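Local coordinates for conserved hypothetical protein (Sulfolobus solfataricus, PDB 2FNA) that is an archaeal AAA+ ATPase of uncharacterised cellular role that binds ADP and magnesium and probably couples ATP hydrolysis to conformational change, at residues Lys24-Arg29 and Asn52-Pro57; Ala30-Val35 and Arg199-Val204. All coordinates share one frame; numbering follows the deposited sequence.

Contact 1. Residues Lys24-Arg29 and Asn52-Pro57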
loop_
_atom_site.group_PDB
_atom_site.type_symbol
_atom_site.label_atom_id
_atom_site.label_comp_id
_atom_site.label_asym_id
_atom_site.label_seq_id
_atom_site.Cartn_x
_atom_site.Cartn_y
_atom_site.Cartn_z
ATOM N N LYS A 24 14.339 -9.754 4.637
ATOM C CA LYS A 24 13.655 -9.486 5.906
ATOM C C LYS A 24 12.169 -9.874 5.883
ATOM O O LYS A 24 11.662 -10.507 6.813
ATOM C CB LYS A 24 13.788 -8.004 6.282
ATOM C CG LYS A 24 13.093 -7.645 7.618
ATOM C CD LYS A 24 13.592 -6.339 8.207
ATOM C CE LYS A 24 12.999 -6.117 9.595
ATOM N NZ LYS A 24 13.298 -4.749 10.101
ATOM N N LEU A 25 11.469 -9.447 4.838
ATOM C CA LEU A 25 10.084 -9.867 4.599
ATOM C C LEU A 25 9.906 -11.378 4.625
ATOM O O LEU A 25 9.059 -11.908 5.335
ATOM C CB LEU A 25 9.604 -9.334 3.263
ATOM C CG LEU A 25 8.171 -9.680 2.821
ATOM C CD1 LEU A 25 7.693 -8.683 1.789
ATOM C CD2 LEU A 25 8.035 -11.092 2.285
ATOM N N LYS A 26 10.712 -12.075 3.835
ATOM C CA LYS A 26 10.712 -13.528 3.779
ATOM C C LYS A 26 11.019 -14.225 5.106
ATOM O O LYS A 26 10.638 -15.380 5.284
ATOM C CB LYS A 26 11.724 -13.996 2.705
ATOM C CG LYS A 26 11.238 -13.750 1.284
ATOM C CD LYS A 26 12.295 -14.162 0.242
ATOM C CE LYS A 26 12.483 -15.651 0.172
ATOM N NZ LYS A 26 13.800 -16.011 -0.457
ATOM N N GLY A 27 11.723 -13.537 6.015
ATOM C CA GLY A 27 12.048 -14.076 7.330
ATOM C C GLY A 27 10.832 -14.283 8.215
ATOM O O GLY A 27 10.877 -15.093 9.140
ATOM N N LEU A 28 9.746 -13.562 7.929
ATOM C CA LEU A 28 8.493 -13.705 8.686
ATOM C C LEU A 28 8.841 -13.736 10.188
ATOM O O LEU A 28 8.470 -14.643 10.912
ATOM C CB LEU A 28 7.754 -14.979 8.248
ATOM C CG LEU A 28 7.296 -15.060 6.771
ATOM C CD1 LEU A 28 6.734 -16.441 6.444
ATOM C CD2 LEU A 28 6.265 -14.017 6.412
ATOM N N ARG A 29 9.594 -12.713 10.592
ATOM C CA ARG A 29 10.316 -12.651 11.842
ATOM C C ARG A 29 9.454 -12.386 13.075
ATOM O O ARG A 29 9.916 -12.561 14.192
ATOM C CB ARG A 29 11.416 -11.589 11.717
ATOM C CG ARG A 29 12.524 -12.004 10.765
ATOM C CD ARG A 29 13.562 -10.925 10.552
ATOM N NE ARG A 29 14.463 -11.287 9.453
ATOM C CZ ARG A 29 15.508 -10.566 9.043
ATOM N NH1 ARG A 29 15.803 -9.407 9.626
ATOM N NH2 ARG A 29 16.263 -11.006 8.037
ATOM N N ASN A 52 6.117 -15.960 -3.619
ATOM C CA ASN A 52 6.548 -16.887 -4.687
ATOM C C ASN A 52 7.801 -17.664 -4.305
ATOM O O ASN A 52 7.853 -18.866 -4.511
ATOM C CB ASN A 52 6.786 -16.157 -6.026
ATOM C CG ASN A 52 5.487 -15.811 -6.749
ATOM O OD1 ASN A 52 4.480 -16.520 -6.629
ATOM N ND2 ASN A 52 5.507 -14.714 -7.499
ATOM N N GLU A 53 8.812 -16.975 -3.764
ATOM C CA GLU A 53 10.049 -17.654 -3.373
ATOM C C GLU A 53 9.897 -18.589 -2.154
ATOM O O GLU A 53 10.535 -19.640 -2.086
ATOM C CB GLU A 53 11.182 -16.646 -3.168
ATOM C CG GLU A 53 11.721 -16.064 -4.463
ATOM C CD GLU A 53 12.796 -15.014 -4.276
ATOM O OE1 GLU A 53 13.277 -14.815 -3.137
ATOM O OE2 GLU A 53 13.137 -14.359 -5.295
ATOM N N LEU A 54 9.079 -18.201 -1.186
ATOM C CA LEU A 54 8.840 -19.027 0.007
ATOM C C LEU A 54 8.108 -20.309 -0.325
ATOM O O LEU A 54 8.291 -21.306 0.363
ATOM C CB LEU A 54 8.042 -18.271 1.071
ATOM C CG LEU A 54 8.788 -17.166 1.826
ATOM C CD1 LEU A 54 7.821 -16.338 2.667
ATOM C CD2 LEU A 54 9.921 -17.785 2.663
ATOM N N ASN A 55 7.257 -20.299 -1.356
ATOM C CA ASN A 55 6.557 -21.545 -1.723
ATOM C C ASN A 55 5.775 -22.077 -0.513
ATOM O O ASN A 55 5.822 -23.265 -0.143
ATOM C CB ASN A 55 7.575 -22.586 -2.238
ATOM C CG ASN A 55 6.929 -23.765 -2.938
ATOM O OD1 ASN A 55 5.888 -23.633 -3.553
ATOM N ND2 ASN A 55 7.548 -24.933 -2.827
ATOM N N LEU A 56 5.047 -21.171 0.116
ATOM C CA LEU A 56 4.162 -21.518 1.221
ATOM C C LEU A 56 2.736 -21.177 0.816
ATOM O O LEU A 56 2.522 -20.212 0.084
ATOM C CB LEU A 56 4.526 -20.754 2.505
ATOM C CG LEU A 56 5.776 -21.182 3.292
ATOM C CD1 LEU A 56 6.088 -20.131 4.355
ATOM C CD2 LEU A 56 5.606 -22.546 3.903
ATOM N N PRO A 57 1.757 -21.938 1.340
ATOM C CA PRO A 57 0.365 -21.620 1.089
ATOM C C PRO A 57 0.072 -20.198 1.559
ATOM O O PRO A 57 0.691 -19.704 2.505
ATOM C CB PRO A 57 -0.407 -22.617 1.943
ATOM C CG PRO A 57 0.583 -23.300 2.793
ATOM C CD PRO A 57 1.930 -23.081 2.256
#
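Two helix ends on one side of the parallel P-loop ATPase sheet meet here: Lys-26, in the last turn of helix 19-27, and Leu-28, just after it, face Glu-53 and Leu-54, at the close of helix 43-54. Lys-26 NZ lies 3.0 Å from Glu-53 OE1, a hydrogen-bonded salt bridge that uses the anti lone pair of the carboxylate oxygen. The two side chains cross at about a right angle; a bend at the third torsion of Lys-26 (chi3 70°) places CE 3.7 Å from Glu-53 CB. OE1 also takes a salt bridge from Arg-12, so two cations share one oxygen. Leu-54 CD2 sits 3.6 Å from the backbone O of Lys-26, while Leu-54 CD1 meets Leu-28 CD1 tip to tip at 3.9 Å. Leu-56 CD1 adds a looser contact, 4.3 Å from Leu-28 CD1. An alanine in place of Lys-26 would probably leave Glu-53 with Arg-12 as its remaining cation of the two and uncover part of Leu-54 CD2. A residue with positive phi follows each helix, Leu-28 the first and Asn-55 the second. Leu-28, Leu-54 and Leu-56 all rest on Ile-140 of strand 139-144, and Leu-28 also touches Ile-174 of strand 171-177.

Contact 2. Residues Ala30-Val35 and Arg199-Val204. With EDO (1,2-ethanediol), chain F.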
loop_
_atom_site.group_PDB
_atom_site.type_symbol
_atom_site.label_atom_id
_atom_site.label_comp_id
_atom_site.label_asym_id
_atom_site.label_seq_id
_atom_site.Cartn_x
_atom_site.Cartn_y
_atom_site.Cartn_z
ATOM N N ALA A 30 8.226 -11.921 12.865
ATOM C CA ALA A 30 7.197 -11.888 13.900
ATOM C C ALA A 30 5.894 -12.394 13.251
ATOM O O ALA A 30 5.809 -12.518 12.032
ATOM C CB ALA A 30 7.024 -10.482 14.425
ATOM N N PRO A 31 4.891 -12.737 14.057
ATOM C CA PRO A 31 3.596 -13.116 13.472
ATOM C C PRO A 31 2.973 -12.086 12.523
ATOM O O PRO A 31 2.185 -12.459 11.628
ATOM C CB PRO A 31 2.721 -13.330 14.705
ATOM C CG PRO A 31 3.700 -13.784 15.746
ATOM C CD PRO A 31 4.909 -12.932 15.517
ATOM N N ILE A 32 3.309 -10.811 12.743
ATOM C CA ILE A 32 2.945 -9.721 11.841
ATOM C C ILE A 32 4.179 -9.028 11.276
ATOM O O ILE A 32 5.099 -8.582 12.008
ATOM C CB ILE A 32 1.954 -8.707 12.488
ATOM C CG1 ILE A 32 0.612 -9.382 12.760
ATOM C CG2 ILE A 32 1.708 -7.505 11.553
ATOM C CD1 ILE A 32 -0.307 -8.562 13.591
ATOM N N THR A 33 4.218 -9.014 9.947
ATOM C CA THR A 33 5.207 -8.274 9.184
ATOM C C THR A 33 4.472 -7.090 8.523
ATOM O O THR A 33 3.417 -7.281 7.871
ATOM C CB THR A 33 5.917 -9.187 8.165
ATOM O OG1 THR A 33 6.713 -10.161 8.858
ATOM C CG2 THR A 33 6.779 -8.391 7.181
ATOM N N LEU A 34 4.988 -5.879 8.774
ATOM C CA LEU A 34 4.503 -4.661 8.129
ATOM C C LEU A 34 5.407 -4.316 6.948
ATOM O O LEU A 34 6.636 -4.340 7.041
ATOM C CB LEU A 34 4.437 -3.469 9.085
ATOM C CG LEU A 34 3.482 -3.556 10.268
ATOM C CD1 LEU A 34 3.410 -2.179 10.875
ATOM C CD2 LEU A 34 2.066 -4.058 9.891
ATOM N N VAL A 35 4.775 -4.031 5.820
ATOM C CA VAL A 35 5.487 -3.541 4.648
ATOM C C VAL A 35 5.027 -2.109 4.437
ATOM O O VAL A 35 3.859 -1.854 4.134
ATOM C CB VAL A 35 5.251 -4.428 3.389
ATOM C CG1 VAL A 35 6.044 -3.876 2.195
ATOM C CG2 VAL A 35 5.719 -5.909 3.666
ATOM N N ARG A 199 2.953 -5.368 21.101
ATOM C CA ARG A 199 3.471 -6.491 20.330
ATOM C C ARG A 199 4.314 -5.987 19.185
ATOM O O ARG A 199 3.920 -5.065 18.502
ATOM C CB ARG A 199 2.297 -7.331 19.822
ATOM C CG ARG A 199 1.586 -7.988 20.975
ATOM C CD ARG A 199 0.240 -8.545 20.613
ATOM N NE ARG A 199 -0.274 -9.342 21.723
ATOM C CZ ARG A 199 -0.784 -8.844 22.856
ATOM N NH1 ARG A 199 -0.895 -7.523 23.083
ATOM N NH2 ARG A 199 -1.207 -9.686 23.791
ATOM N N ALA A 200 5.479 -6.572 18.963
ATOM C CA ALA A 200 6.373 -6.033 17.945
ATOM C C ALA A 200 6.022 -6.581 16.560
ATOM O O ALA A 200 5.621 -7.735 16.420
ATOM C CB ALA A 200 7.840 -6.283 18.299
ATOM N N PHE A 201 6.103 -5.701 15.559
ATOM C CA PHE A 201 5.945 -6.073 14.167
ATOM C C PHE A 201 7.296 -6.034 13.485
ATOM O O PHE A 201 8.055 -5.087 13.686
ATOM C CB PHE A 201 5.010 -5.092 13.463
ATOM C CG PHE A 201 3.683 -4.892 14.161
ATOM C CD1 PHE A 201 3.080 -5.922 14.865
ATOM C CD2 PHE A 201 3.027 -3.668 14.084
ATOM C CE1 PHE A 201 1.866 -5.735 15.504
ATOM C CE2 PHE A 201 1.791 -3.482 14.704
ATOM C CZ PHE A 201 1.221 -4.522 15.417
ATOM N N SER A 202 7.602 -7.060 12.692
ATOM C CA SER A 202 8.757 -7.037 11.803
ATOM C C SER A 202 8.394 -6.088 10.662
ATOM O O SER A 202 7.395 -6.311 9.934
ATOM C CB SER A 202 9.064 -8.419 11.246
ATOM O OG SER A 202 10.206 -8.394 10.401
ATOM N N THR A 203 9.192 -5.032 10.515
ATOM C CA THR A 203 8.835 -3.908 9.622
ATOM C C THR A 203 9.901 -3.724 8.538
ATOM O O THR A 203 11.116 -3.703 8.832
ATOM C CB THR A 203 8.655 -2.615 10.445
ATOM O OG1 THR A 203 7.710 -2.868 11.492
ATOM C CG2 THR A 203 8.121 -1.447 9.555
ATOM N N VAL A 204 9.436 -3.673 7.298
ATOM C CA VAL A 204 10.237 -3.388 6.107
ATOM C C VAL A 204 9.663 -2.122 5.448
ATOM O O VAL A 204 8.448 -2.014 5.267
ATOM C CB VAL A 204 10.097 -4.557 5.130
ATOM C CG1 VAL A 204 10.917 -4.335 3.907
ATOM C CG2 VAL A 204 10.493 -5.876 5.810
HETATM C C1 EDO F . 6.836 -0.628 16.453
HETATM O O1 EDO F . 6.955 0.151 15.232
HETATM C C2 EDO F . 6.108 -1.961 16.296
HETATM O O2 EDO F . 7.035 -3.030 16.543
HETATM O O HOH W 1 9.641 -10.393 8.639
#
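Strand pairing at one margin of the parallel ATPase sheet joins Thr-33, Leu-34 and Val-35 of strand 32-37 to Ser-202, Thr-203 and Val-204 of strand 202-206. The segment axes approach to 4.6 Å at 17°, the mark of a parallel pair. Three backbone hydrogen bonds set the register: Ser-202 N to Ile-32 O, Leu-34 N to Ser-202 O and Val-204 N to Leu-34 O. The last is the straightest, with an N-H...O angle of 173°. The carbonyl of Ser-202 also receives a CA-H...O contact from Thr-33 CA at 3.0 Å.

On the face carrying Leu-34, the Phe-201 ring packs against two aliphatic chains. Ile-32 lies side by side with it, CG2 over one ring face and CB 3.8 Å from Phe-201 CD1. Leu-34 comes in obliquely, its CD1 3.6 Å from Phe-201 CD2; Leu-187 touches both Leu-34 and Phe-201. The backbone N of Phe-201 donates to O2 of an ethanediol, 3.0 Å away and probably from the crystallisation liquor.

On the face that carries Val-35 and Val-204, one water links the hydroxyls of Thr-33 and Ser-202. It donates to Thr-33 OG1 at 2.9 Å and lies 2.7 Å from Ser-202 OG, which stands anti to its backbone N (chi1 -179°) and within reach of the water. Val-35 touches Lys-43 of the probable Walker A motif. Backbone bonds thus fix the register, while the Leu-34 face is mainly apolar, with Thr-203 OG1 next to Leu-34 CB, and the other face passes from a water-bridged hydroxyl pair to apolar valines.

How the contacts relate
Contacts 1 and 2 have centres 13 Å apart and alternate along the chain: helix 19-27, strand 32-37, helix 43-54, then strand 202-206 much later. Residues 24-29 run directly into 30-35, so a single polypeptide passage supplies one half of each contact. Strand 32-37 then leads through the probable P-loop into helix 43-54, the other half of contact 1. The helices lie on the sheet face that carries Ser-202 and Val-204. Lys-24 ties the two sites, its NZ 2.7 Å from Thr-203 O in a probable hydrogen bond and its CG 3.6 Å from Val-204 CG2. Contact 2 thus reaches the probable P-loop at Val-35, while contact 1 packs two helix ends on that face.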